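Local coordinates for protein DNA polymerase III beta subunit (Streptococcus pyogenes, PDB 2AVT) that probably encircles DNA as a ring-shaped sliding clamp and tethers the replicative DNA polymerase to its template, at residues G47-G50 and Q51-I54; F225-P228 and S229-L232; F233-E236 and H237-F240. All coordinates share one frame; numbering follows the deposited sequence.

Interaction 1: residues G47-G50 and Q51-I54; sequences GSNG and QISI
Gly47 and Ile54 face each other in a beta hairpin, where strands 42-48 and 52-59 meet through a short turn. The two form an antiparallel hydrogen-bonded pair. Gly47 N donates to Ile54 O at 3.0 Å, and Ile54 N returns a bond of 2.8 Å to Gly47 O. Towards the turn, Asn49 N donates to Ile52 O at 3.1 Å.

The Asn49 side chain bridges the turn. Its OD1 accepts from two backbone amides: Gln51 N at 2.8 Å, which makes an Asx turn, and Ile52 N at 2.9 Å. The Ile52 bond is nearly straight, at 171°. With chi1 at 64°, Asn49 CG lies between its own backbone N and carbonyl carbon, which brings OD1 to the two turn amides. At the Gly50 phi of 89° a CB would be pressed against Asn49 O, so the turn favours a residue without a side chain. Gly50 N is buried without a partner.

Ser48 and Ser53 form the non-hydrogen-bonded pair, with side chains on one face. Ser48 CB lies 3.1 Å from Ser53 OG. Ser48 OG bonds instead to Tyr123 OH. Ile54 and Ile52 turn the other way, towards Phe240 of the neighbouring strand and helix 205-214. Ile52 CG1 lies beside the Asn49 amide oxygen, 3.6 Å from OD1.

Interaction 2: residues F225-P228 and S229-L232; sequences FFSP and SQIL
Phe225 and Leu232 hold the open end of this beta hairpin, in which strands 221-226 and 230-234 of the central domain are joined by a tight turn. Their backbones form an antiparallel hydrogen-bonded pair. Phe225 N donates to Leu232 O at 2.8 Å, and Leu232 N donates to Phe225 O at 2.9 Å. Both bonds are close to straight.

The side chains of this pair lie side by side and point the same way. Leu232 CD2 meets Phe225 CD2 at 3.8 Å, approaching the ring obliquely. In Leu232, CG stands opposite the backbone N (chi1 161°). This carries CG to the side of the Phe225 ring, and the turn about chi2 leaves CD2 as the methyl that touches it. Phe225 also packs on Thr131 and Pro134, and Leu232 on Ser239 and Tyr241 of strand 238-243.

Ser229 sits at the turn. Its OG comes within 3.7 Å of Ser227 OG, a close approach only. Its backbone joins the turn to Leu244 by a hydrogen bond. Two residues earlier, Ser227 OG accepts a bond of 2.9 Å from Gln230 N. The Ser227 N to Gln230 O bond is weak, at 3.0 Å with an angle of 128°.

Phe226 and Ile231 make the non-hydrogen-bonded pair on the opposite face. Ile231 CD1 touches Phe226 CE2 at 4.0 Å, while the Phe226 ring also meets that of Phe199.

The hairpin is therefore fastened by two kinds of chemistry. Strong backbone bonds and apolar contacts hold the strand end. At the turn, the Ser227 hydroxyl takes the backbone N-H of Gln230, where the only backbone bond between Ser227 and Gln230 is weak.

Interaction 3: residues F233-E236 and H237-F240; sequences FRSE and HISF
Ser235 OG is gripped by two groups at the turn of this beta hairpin. It accepts a weak bond from Ile238 N at 3.0 Å, with an angle of 135°, and bonds to a water at 2.8 Å. The same water accepts from the His237 backbone N, so it bridges the hydroxyl and the turn backbone. With chi1 at 63°, OG lies between its own N and C and comes up against Ile238 CB. Ser235 N donates to Ile238 O at 2.9 Å.

At the other end, Phe233 and Phe240 form an antiparallel hydrogen-bonded pair. Phe233 N donates to Phe240 O at 2.7 Å, almost straight at 175°, and Phe240 N bonds back to Phe233 O. The rings lie side by side. Phe233 CD1 comes to the edge of the Phe240 ring, with the two CD1 atoms 3.9 Å apart. Phe211 meets the Phe233 ring from helix 205-214.

Arg234 CG lies 3.6 Å from Ser239 OG on the opposite face, while its guanidinium makes a salt bridge to Glu223. At the tip, Glu236 CB sits over one face of the His237 ring in a CH-pi contact, 4.1 Å from its centroid.

Backbone bonds thus close the hairpin of strands 230-234 and 238-243, backed by the Phe233 and Phe240 rings at one end. At the turn the serine hydroxyl adds a weak bond and a water link.

Overall arrangement
All three interactions lie at the turns of beta hairpins in one antiparallel sheet, and their centres lie 14 Å apart from one another. Interaction 1 comes first along the chain, in the N-terminal domain. Interactions 2 and 3 follow in direct succession in the central domain and share strand 230-234. Strands 52-59 and 238-243 are neighbours, so the sheet runs on across the boundary between the two domains. There Phe240 CD2 meets Ile54 CG1 at 3.5 Å. Interactions 2 and 3 touch where Phe225 meets Arg234. Interactions 1 and 2 do not touch. Such a sheet joining adjacent domains is consistent with the closed ring of sliding clamps.

Interaction 1: residues G47-G50 and Q51-I54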
ATOM      1  N   GLY A  47      -9.636  23.155  -2.888  1.00 20.87           N
ATOM      2  CA  GLY A  47      -8.481  22.651  -2.168  1.00 19.68           C
ATOM      3  C   GLY A  47      -7.233  23.177  -2.863  1.00 20.81           C
ATOM      4  O   GLY A  47      -7.255  23.408  -4.085  1.00 17.02           O
ATOM      5  N   SER A  48      -6.160  23.395  -2.101  1.00 19.40           N
ATOM      6  CA  SER A  48      -4.898  23.879  -2.665  1.00 22.91           C
ATOM      7  C   SER A  48      -3.732  23.563  -1.743  1.00 23.47           C
ATOM      8  O   SER A  48      -3.902  23.444  -0.523  1.00 21.58           O
ATOM      9  CB  SER A  48      -4.947  25.388  -2.938  1.00 23.42           C
ATOM     10  OG  SER A  48      -5.130  26.116  -1.744  1.00 26.47           O
ATOM     11  N   ASN A  49      -2.549  23.429  -2.335  1.00 22.67           N
ATOM     12  CA  ASN A  49      -1.343  23.089  -1.587  1.00 23.01           C
ATOM     13  C   ASN A  49      -0.173  24.009  -1.925  1.00 25.53           C
ATOM     14  O   ASN A  49       0.976  23.643  -1.701  1.00 23.34           O
ATOM     15  CB  ASN A  49      -0.936  21.649  -1.893  1.00 20.27           C
ATOM     16  CG  ASN A  49      -0.559  21.443  -3.369  1.00 24.77           C
ATOM     17  OD1 ASN A  49      -0.460  22.396  -4.137  1.00 23.50           O
ATOM     18  ND2 ASN A  49      -0.346  20.201  -3.753  1.00 26.04           N
ATOM     19  N   GLY A  50      -0.467  25.185  -2.475  1.00 26.82           N
ATOM     20  CA  GLY A  50       0.596  26.112  -2.825  1.00 32.34           C
ATOM     21  C   GLY A  50       1.142  25.924  -4.235  1.00 33.22           C
ATOM     22  O   GLY A  50       1.749  26.835  -4.793  1.00 33.80           O
ATOM     23  N   GLN A  51       0.934  24.743  -4.811  1.00 33.83           N
ATOM     24  CA  GLN A  51       1.406  24.456  -6.166  1.00 34.90           C
ATOM     25  C   GLN A  51       0.190  24.400  -7.097  1.00 35.25           C
ATOM     26  O   GLN A  51       0.182  25.032  -8.161  1.00 35.91           O
ATOM     27  CB  GLN A  51       2.154  23.120  -6.193  1.00 37.36           C
ATOM     28  CG  GLN A  51       3.074  22.915  -7.398  1.00 43.52           C
ATOM     29  CD  GLN A  51       4.338  23.761  -7.325  1.00 45.43           C
ATOM     30  OE1 GLN A  51       5.110  23.659  -6.374  1.00 50.55           O
ATOM     31  NE2 GLN A  51       4.554  24.594  -8.329  1.00 46.38           N
ATOM     32  N   ILE A  52      -0.831  23.638  -6.695  1.00 30.35           N
ATOM     33  CA  ILE A  52      -2.063  23.531  -7.473  1.00 28.93           C
ATOM     34  C   ILE A  52      -3.270  23.881  -6.614  1.00 30.64           C
ATOM     35  O   ILE A  52      -3.194  23.893  -5.377  1.00 28.16           O
ATOM     36  CB  ILE A  52      -2.294  22.100  -8.042  1.00 28.16           C
ATOM     37  CG1 ILE A  52      -2.425  21.092  -6.905  1.00 29.58           C
ATOM     38  CG2 ILE A  52      -1.147  21.698  -8.963  1.00 27.05           C
ATOM     39  CD1 ILE A  52      -2.620  19.659  -7.376  1.00 30.64           C
ATOM     40  N   SER A  53      -4.373  24.186  -7.288  1.00 27.67           N
ATOM     41  CA  SER A  53      -5.635  24.501  -6.645  1.00 28.74           C
ATOM     42  C   SER A  53      -6.714  23.838  -7.488  1.00 29.48           C
ATOM     43  O   SER A  53      -6.683  23.912  -8.728  1.00 30.74           O
ATOM     44  CB  SER A  53      -5.899  26.006  -6.610  1.00 29.72           C
ATOM     45  OG  SER A  53      -4.962  26.678  -5.786  1.00 37.59           O
ATOM     46  N   ILE A  54      -7.654  23.185  -6.822  1.00 26.67           N
ATOM     47  CA  ILE A  54      -8.761  22.527  -7.504  1.00 26.52           C
ATOM     48  C   ILE A  54     -10.090  23.067  -6.999  1.00 26.28           C
ATOM     49  O   ILE A  54     -10.345  23.064  -5.794  1.00 26.12           O
ATOM     50  CB  ILE A  54      -8.747  21.006  -7.270  1.00 25.23           C
ATOM     51  CG1 ILE A  54      -7.506  20.393  -7.917  1.00 25.43           C
ATOM     52  CG2 ILE A  54     -10.003  20.366  -7.869  1.00 24.73           C
ATOM     53  CD1 ILE A  54      -7.366  18.919  -7.645  1.00 26.50           C
TER

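Interaction 2: residues F225-P228 and S229-L232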
ATOM      1  N   PHE A 225      -6.297  27.999 -20.201  1.00 37.82           N
ATOM      2  CA  PHE A 225      -6.062  29.440 -20.176  1.00 37.45           C
ATOM      3  C   PHE A 225      -4.697  29.727 -19.563  1.00 39.19           C
ATOM      4  O   PHE A 225      -4.260  29.024 -18.647  1.00 37.65           O
ATOM      5  CB  PHE A 225      -7.140  30.153 -19.359  1.00 35.24           C
ATOM      6  CG  PHE A 225      -8.533  29.906 -19.848  1.00 36.62           C
ATOM      7  CD1 PHE A 225      -9.089  30.711 -20.824  1.00 35.70           C
ATOM      8  CD2 PHE A 225      -9.282  28.856 -19.343  1.00 34.65           C
ATOM      9  CE1 PHE A 225     -10.369  30.474 -21.289  1.00 37.76           C
ATOM     10  CE2 PHE A 225     -10.556  28.616 -19.801  1.00 36.06           C
ATOM     11  CZ  PHE A 225     -11.105  29.423 -20.777  1.00 36.95           C
ATOM     12  N   PHE A 226      -4.021  30.756 -20.068  1.00 39.33           N
ATOM     13  CA  PHE A 226      -2.703  31.101 -19.555  1.00 39.73           C
ATOM     14  C   PHE A 226      -2.626  32.479 -18.924  1.00 41.40           C
ATOM     15  O   PHE A 226      -3.378  33.388 -19.271  1.00 40.98           O
ATOM     16  CB  PHE A 226      -1.642  31.049 -20.661  1.00 39.02           C
ATOM     17  CG  PHE A 226      -1.557  29.736 -21.380  1.00 37.84           C
ATOM     18  CD1 PHE A 226      -2.498  29.392 -22.341  1.00 37.26           C
ATOM     19  CD2 PHE A 226      -0.513  28.862 -21.125  1.00 37.89           C
ATOM     20  CE1 PHE A 226      -2.393  28.200 -23.040  1.00 38.92           C
ATOM     21  CE2 PHE A 226      -0.400  27.666 -21.819  1.00 40.84           C
ATOM     22  CZ  PHE A 226      -1.343  27.334 -22.781  1.00 39.07           C
ATOM     23  N   SER A 227      -1.699  32.607 -17.983  1.00 42.55           N
ATOM     24  CA  SER A 227      -1.415  33.858 -17.300  1.00 42.45           C
ATOM     25  C   SER A 227       0.085  33.714 -17.111  1.00 42.89           C
ATOM     26  O   SER A 227       0.641  32.641 -17.362  1.00 43.14           O
ATOM     27  CB  SER A 227      -2.121  33.941 -15.942  1.00 43.37           C
ATOM     28  OG  SER A 227      -1.357  33.320 -14.923  1.00 42.71           O
ATOM     29  N   PRO A 228       0.771  34.777 -16.679  1.00 43.23           N
ATOM     30  CA  PRO A 228       2.220  34.637 -16.501  1.00 42.24           C
ATOM     31  C   PRO A 228       2.615  33.686 -15.370  1.00 42.56           C
ATOM     32  O   PRO A 228       3.583  32.928 -15.492  1.00 40.71           O
ATOM     33  CB  PRO A 228       2.676  36.070 -16.223  1.00 42.62           C
ATOM     34  CG  PRO A 228       1.627  36.910 -16.902  1.00 42.43           C
ATOM     35  CD  PRO A 228       0.357  36.183 -16.546  1.00 43.21           C
ATOM     36  N   SER A 229       1.859  33.718 -14.277  1.00 41.75           N
ATOM     37  CA  SER A 229       2.175  32.887 -13.118  1.00 43.67           C
ATOM     38  C   SER A 229       1.530  31.507 -13.069  1.00 43.12           C
ATOM     39  O   SER A 229       2.032  30.614 -12.389  1.00 43.84           O
ATOM     40  CB  SER A 229       1.846  33.651 -11.829  1.00 44.01           C
ATOM     41  OG  SER A 229       0.525  34.166 -11.867  1.00 45.79           O
ATOM     42  N   GLN A 230       0.424  31.320 -13.774  1.00 42.59           N
ATOM     43  CA  GLN A 230      -0.226  30.017 -13.764  1.00 42.85           C
ATOM     44  C   GLN A 230      -1.039  29.681 -15.001  1.00 42.67           C
ATOM     45  O   GLN A 230      -1.318  30.537 -15.849  1.00 42.84           O
ATOM     46  CB  GLN A 230      -1.122  29.871 -12.526  1.00 44.20           C
ATOM     47  CG  GLN A 230      -1.761  31.156 -12.037  1.00 45.53           C
ATOM     48  CD  GLN A 230      -2.832  30.913 -10.983  1.00 46.19           C
ATOM     49  OE1 GLN A 230      -2.724  30.002 -10.163  1.00 46.84           O
ATOM     50  NE2 GLN A 230      -3.864  31.736 -10.998  1.00 41.99           N
ATOM     51  N   ILE A 231      -1.408  28.411 -15.093  1.00 39.28           N
ATOM     52  CA  ILE A 231      -2.208  27.915 -16.194  1.00 36.72           C
ATOM     53  C   ILE A 231      -3.470  27.313 -15.577  1.00 36.20           C
ATOM     54  O   ILE A 231      -3.421  26.695 -14.507  1.00 32.47           O
ATOM     55  CB  ILE A 231      -1.422  26.856 -17.001  1.00 37.74           C
ATOM     56  CG1 ILE A 231      -2.307  26.240 -18.083  1.00 38.65           C
ATOM     57  CG2 ILE A 231      -0.886  25.787 -16.076  1.00 40.51           C
ATOM     58  CD1 ILE A 231      -1.584  25.193 -18.907  1.00 36.55           C
ATOM     59  N   LEU A 232      -4.603  27.537 -16.233  1.00 34.02           N
ATOM     60  CA  LEU A 232      -5.881  27.028 -15.766  1.00 32.35           C
ATOM     61  C   LEU A 232      -6.445  26.009 -16.751  1.00 33.50           C
ATOM     62  O   LEU A 232      -6.591  26.305 -17.939  1.00 31.83           O
ATOM     63  CB  LEU A 232      -6.878  28.181 -15.602  1.00 29.88           C
ATOM     64  CG  LEU A 232      -8.384  27.869 -15.559  1.00 30.17           C
ATOM     65  CD1 LEU A 232      -8.747  27.016 -14.343  1.00 27.95           C
ATOM     66  CD2 LEU A 232      -9.146  29.178 -15.524  1.00 28.81           C
TER

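Interaction 3: residues F233-E236 and H237-F240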
ATOM      1  N   PHE A 233      -6.720  24.803 -16.263  1.00 32.13           N
ATOM      2  CA  PHE A 233      -7.331  23.770 -17.086  1.00 32.17           C
ATOM      3  C   PHE A 233      -8.769  23.741 -16.590  1.00 32.72           C
ATOM      4  O   PHE A 233      -9.002  23.614 -15.384  1.00 31.74           O
ATOM      5  CB  PHE A 233      -6.683  22.403 -16.856  1.00 31.23           C
ATOM      6  CG  PHE A 233      -5.242  22.333 -17.246  1.00 31.01           C
ATOM      7  CD1 PHE A 233      -4.250  22.713 -16.358  1.00 31.39           C
ATOM      8  CD2 PHE A 233      -4.871  21.856 -18.492  1.00 30.83           C
ATOM      9  CE1 PHE A 233      -2.925  22.609 -16.705  1.00 31.56           C
ATOM     10  CE2 PHE A 233      -3.544  21.751 -18.846  1.00 27.06           C
ATOM     11  CZ  PHE A 233      -2.570  22.126 -17.954  1.00 33.08           C
ATOM     12  N   ARG A 234      -9.732  23.852 -17.500  1.00 32.70           N
ATOM     13  CA  ARG A 234     -11.129  23.885 -17.101  1.00 33.90           C
ATOM     14  C   ARG A 234     -12.093  23.008 -17.899  1.00 35.29           C
ATOM     15  O   ARG A 234     -12.074  22.991 -19.134  1.00 35.45           O
ATOM     16  CB  ARG A 234     -11.631  25.334 -17.146  1.00 34.67           C
ATOM     17  CG  ARG A 234     -12.988  25.534 -16.508  1.00 38.60           C
ATOM     18  CD  ARG A 234     -13.462  26.973 -16.629  1.00 41.97           C
ATOM     19  NE  ARG A 234     -13.705  27.354 -18.018  1.00 45.75           N
ATOM     20  CZ  ARG A 234     -14.167  28.542 -18.395  1.00 47.45           C
ATOM     21  NH1 ARG A 234     -14.441  29.465 -17.485  1.00 47.73           N
ATOM     22  NH2 ARG A 234     -14.354  28.808 -19.681  1.00 49.06           N
ATOM     23  N   SER A 235     -12.931  22.280 -17.168  1.00 33.93           N
ATOM     24  CA  SER A 235     -13.961  21.430 -17.749  1.00 34.07           C
ATOM     25  C   SER A 235     -15.262  22.092 -17.322  1.00 34.26           C
ATOM     26  O   SER A 235     -15.250  23.215 -16.820  1.00 35.33           O
ATOM     27  CB  SER A 235     -13.886  20.005 -17.184  1.00 34.45           C
ATOM     28  OG  SER A 235     -14.124  19.977 -15.788  1.00 31.41           O
ATOM     29  N   GLU A 236     -16.384  21.414 -17.500  1.00 35.99           N
ATOM     30  CA  GLU A 236     -17.660  22.000 -17.112  1.00 36.12           C
ATOM     31  C   GLU A 236     -17.776  22.278 -15.610  1.00 33.01           C
ATOM     32  O   GLU A 236     -18.258  23.327 -15.205  1.00 30.95           O
ATOM     33  CB  GLU A 236     -18.811  21.095 -17.550  1.00 39.31           C
ATOM     34  CG  GLU A 236     -19.106  21.155 -19.040  1.00 48.47           C
ATOM     35  CD  GLU A 236     -19.406  22.568 -19.510  1.00 52.17           C
ATOM     36  OE1 GLU A 236     -20.135  23.290 -18.794  1.00 56.21           O
ATOM     37  OE2 GLU A 236     -18.922  22.959 -20.595  1.00 54.63           O
ATOM     38  N   HIS A 237     -17.323  21.351 -14.780  1.00 31.03           N
ATOM     39  CA  HIS A 237     -17.444  21.555 -13.338  1.00 32.39           C
ATOM     40  C   HIS A 237     -16.134  21.606 -12.576  1.00 31.28           C
ATOM     41  O   HIS A 237     -16.133  21.773 -11.355  1.00 30.07           O
ATOM     42  CB  HIS A 237     -18.334  20.462 -12.742  1.00 34.77           C
ATOM     43  CG  HIS A 237     -19.656  20.332 -13.426  1.00 34.00           C
ATOM     44  ND1 HIS A 237     -19.962  19.280 -14.263  1.00 37.20           N
ATOM     45  CD2 HIS A 237     -20.729  21.158 -13.451  1.00 35.75           C
ATOM     46  CE1 HIS A 237     -21.166  19.465 -14.775  1.00 36.21           C
ATOM     47  NE2 HIS A 237     -21.652  20.597 -14.299  1.00 37.83           N
ATOM     48  N   ILE A 238     -15.018  21.476 -13.291  1.00 30.80           N
ATOM     49  CA  ILE A 238     -13.714  21.489 -12.644  1.00 28.13           C
ATOM     50  C   ILE A 238     -12.749  22.544 -13.156  1.00 30.03           C
ATOM     51  O   ILE A 238     -12.530  22.676 -14.366  1.00 30.28           O
ATOM     52  CB  ILE A 238     -13.006  20.134 -12.798  1.00 26.77           C
ATOM     53  CG1 ILE A 238     -13.876  19.017 -12.219  1.00 24.59           C
ATOM     54  CG2 ILE A 238     -11.642  20.189 -12.119  1.00 25.98           C
ATOM     55  CD1 ILE A 238     -13.345  17.628 -12.513  1.00 24.36           C
ATOM     56  N   SER A 239     -12.177  23.305 -12.230  1.00 28.43           N
ATOM     57  CA  SER A 239     -11.175  24.301 -12.587  1.00 27.13           C
ATOM     58  C   SER A 239      -9.909  23.876 -11.855  1.00 26.80           C
ATOM     59  O   SER A 239      -9.875  23.783 -10.625  1.00 25.23           O
ATOM     60  CB  SER A 239     -11.608  25.698 -12.161  1.00 28.23           C
ATOM     61  OG  SER A 239     -12.676  26.144 -12.969  1.00 26.33           O
ATOM     62  N   PHE A 240      -8.876  23.588 -12.628  1.00 26.04           N
ATOM     63  CA  PHE A 240      -7.600  23.133 -12.095  1.00 26.61           C
ATOM     64  C   PHE A 240      -6.515  24.171 -12.426  1.00 26.47           C
ATOM     65  O   PHE A 240      -6.193  24.392 -13.603  1.00 26.33           O
ATOM     66  CB  PHE A 240      -7.281  21.780 -12.741  1.00 24.23           C
ATOM     67  CG  PHE A 240      -6.054  21.093 -12.204  1.00 28.47           C
ATOM     68  CD1 PHE A 240      -4.818  21.283 -12.803  1.00 29.97           C
ATOM     69  CD2 PHE A 240      -6.150  20.175 -11.172  1.00 29.48           C
ATOM     70  CE1 PHE A 240      -3.707  20.564 -12.388  1.00 30.84           C
ATOM     71  CE2 PHE A 240      -5.037  19.453 -10.756  1.00 29.83           C
ATOM     72  CZ  PHE A 240      -3.819  19.649 -11.365  1.00 28.22           C
TER
HETATM   73  O   HOH W   1     -16.452  18.549 -15.418  1.00 29.56           O